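Local coordinates for protein group 3 allergen SMIPP-S YvT004A06 (Sarcoptes scabiei type hominis, PDB 3H7T) that is a scabies mite inactivated protease paralogue, a trypsin-family fold that has probably lost the serine endopeptidase activity of its relatives, at residues Ile51-Gly56 with Thr65-Lys70. Numbering follows the deposited sequence.
Sequences ISIHYG and TSVMAK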
loop_
_atom_site.group_PDB
_atom_site.type_symbol
_atom_site.label_atom_id
_atom_site.label_comp_id
_atom_site.label_asym_id
_atom_site.label_seq_id
_atom_site.Cartn_x
_atom_site.Cartn_y
_atom_site.Cartn_z
ATOM N N ILE A 51 14.104 2.447 -9.452
ATOM C CA ILE A 51 12.971 1.694 -8.911
ATOM C C ILE A 51 12.768 0.363 -9.638
ATOM O O ILE A 51 12.770 0.308 -10.869
ATOM C CB ILE A 51 11.669 2.539 -8.931
ATOM C CG1 ILE A 51 11.828 3.786 -8.046
ATOM C CG2 ILE A 51 10.459 1.707 -8.477
ATOM C CD1 ILE A 51 10.769 4.863 -8.291
ATOM N N SER A 52 12.600 -0.700 -8.855
ATOM C CA SER A 52 12.338 -2.039 -9.371
ATOM C C SER A 52 11.020 -2.575 -8.814
ATOM O O SER A 52 10.666 -2.310 -7.664
ATOM C CB SER A 52 13.487 -2.985 -9.000
ATOM O OG SER A 52 13.338 -4.242 -9.643
ATOM N N ILE A 53 10.298 -3.320 -9.644
ATOM C CA ILE A 53 9.070 -3.989 -9.234
ATOM C C ILE A 53 9.332 -5.493 -9.203
ATOM O O ILE A 53 9.675 -6.088 -10.232
ATOM C CB ILE A 53 7.880 -3.657 -10.182
ATOM C CG1 ILE A 53 7.505 -2.177 -10.083
ATOM C CG2 ILE A 53 6.658 -4.513 -9.862
ATOM C CD1 ILE A 53 8.224 -1.298 -11.107
ATOM N N HIS A 54 9.162 -6.094 -8.026
ATOM C CA HIS A 54 9.417 -7.521 -7.820
ATOM C C HIS A 54 8.084 -8.242 -7.665
ATOM O O HIS A 54 7.328 -7.957 -6.735
ATOM C CB HIS A 54 10.322 -7.731 -6.590
ATOM C CG HIS A 54 10.590 -9.170 -6.262
ATOM N ND1 HIS A 54 11.394 -9.974 -7.038
ATOM C CD2 HIS A 54 10.180 -9.938 -5.225
ATOM C CE1 HIS A 54 11.456 -11.180 -6.502
ATOM N NE2 HIS A 54 10.724 -11.185 -5.403
ATOM N N TYR A 55 7.798 -9.159 -8.591
ATOM C CA TYR A 55 6.505 -9.841 -8.648
ATOM C C TYR A 55 6.600 -11.368 -8.777
ATOM O O TYR A 55 7.640 -11.905 -9.173
ATOM C CB TYR A 55 5.633 -9.256 -9.771
ATOM C CG TYR A 55 6.053 -9.541 -11.208
ATOM C CD1 TYR A 55 5.612 -10.689 -11.868
ATOM C CD2 TYR A 55 6.842 -8.637 -11.919
ATOM C CE1 TYR A 55 5.961 -10.943 -13.189
ATOM C CE2 TYR A 55 7.205 -8.880 -13.240
ATOM C CZ TYR A 55 6.754 -10.034 -13.873
ATOM O OH TYR A 55 7.098 -10.283 -15.186
ATOM N N GLY A 56 5.507 -12.046 -8.427
ATOM C CA GLY A 56 5.391 -13.496 -8.561
ATOM C C GLY A 56 6.151 -14.326 -7.542
ATOM O O GLY A 56 6.408 -15.504 -7.775
ATOM N N THR A 65 10.332 -12.246 -10.594
ATOM C CA THR A 65 10.769 -11.495 -11.747
ATOM C C THR A 65 10.862 -10.046 -11.311
ATOM O O THR A 65 10.037 -9.572 -10.524
ATOM C CB THR A 65 9.771 -11.662 -12.899
ATOM O OG1 THR A 65 9.429 -13.050 -13.022
ATOM C CG2 THR A 65 10.358 -11.152 -14.220
ATOM N N SER A 66 11.893 -9.363 -11.788
ATOM C CA SER A 66 12.066 -7.947 -11.510
ATOM C C SER A 66 12.005 -7.186 -12.820
ATOM O O SER A 66 12.518 -7.643 -13.840
ATOM C CB SER A 66 13.388 -7.690 -10.795
ATOM O OG SER A 66 13.435 -8.391 -9.559
ATOM N N VAL A 67 11.350 -6.035 -12.780
ATOM C CA VAL A 67 11.176 -5.194 -13.954
ATOM C C VAL A 67 11.378 -3.749 -13.512
ATOM O O VAL A 67 10.894 -3.338 -12.448
ATOM C CB VAL A 67 9.785 -5.427 -14.622
ATOM C CG1 VAL A 67 8.636 -5.089 -13.666
ATOM C CG2 VAL A 67 9.655 -4.653 -15.929
ATOM N N MET A 68 12.120 -2.997 -14.316
ATOM C CA MET A 68 12.440 -1.611 -14.005
ATOM C C MET A 68 11.216 -0.718 -14.200
ATOM O O MET A 68 10.338 -1.021 -15.013
ATOM C CB MET A 68 13.586 -1.135 -14.903
ATOM C CG MET A 68 14.710 -0.396 -14.180
ATOM S SD MET A 68 15.434 -1.340 -12.813
ATOM C CE MET A 68 17.148 -0.814 -12.885
ATOM N N ALA A 69 11.156 0.373 -13.442
ATOM C CA ALA A 69 10.128 1.393 -13.654
ATOM C C ALA A 69 10.493 2.260 -14.850
ATOM O O ALA A 69 11.674 2.507 -15.109
ATOM C CB ALA A 69 9.967 2.249 -12.422
ATOM N N LYS A 70 9.472 2.714 -15.571
ATOM C CA LYS A 70 9.643 3.636 -16.689
ATOM C C LYS A 70 9.224 5.051 -16.293
ATOM O O LYS A 70 9.990 5.997 -16.473
ATOM C CB LYS A 70 8.836 3.156 -17.899
ATOM C CG LYS A 70 9.039 3.979 -19.165
ATOM C CD LYS A 70 8.585 3.216 -20.402
ATOM C CE LYS A 70 7.070 3.145 -20.500
ATOM N NZ LYS A 70 6.636 2.339 -21.673
#
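Tyr55 and Thr65 form an antiparallel hydrogen-bonded pair. Tyr55 N donates to Thr65 O at 3.0 Å, and Thr65 N donates back to Tyr55 O at 3.1 Å. Ile53 and Val67 exchange a second pair of backbone bonds, the shorter from Ile53 N to Val67 O at 2.9 Å. Ala69 N adds a fifth, to Ile51 O. Between these pairs, Ser66 CA lies 3.3 Å from Ile53 O in a CA-H...O contact.

On the face of Ile53, Tyr55, Thr65 and Val67, the Tyr55 ring leans over the neighbouring strand. With CG between the backbone N and the carbonyl carbon (chi1 70°), the ring is carried over Thr65. Thr65 CB lies under one ring face, offset toward the rim, 3.9 Å from the centroid in a CH-pi contact. Val67 CG1 meets the ring edge at CE2 and also touches Ile53 CB at 3.8 Å. Tyr55 OH is hydrogen-bonded to Lys96 N, which anchors the far end of the ring.

On the other face, Ser66 OG lies near the plane of the His54 ring, 3.6 Å from ND1. That buried nitrogen has no hydrogen-bond partner, whereas NE2 has weak bonds to Tyr59 O and Thr62 O in the hairpin loop.

The hairpin joins two strands of a six-stranded barrel of the trypsin-like fold. Its cohesion rests on backbone bonds and apolar packing, with no salt bridge between the two segments.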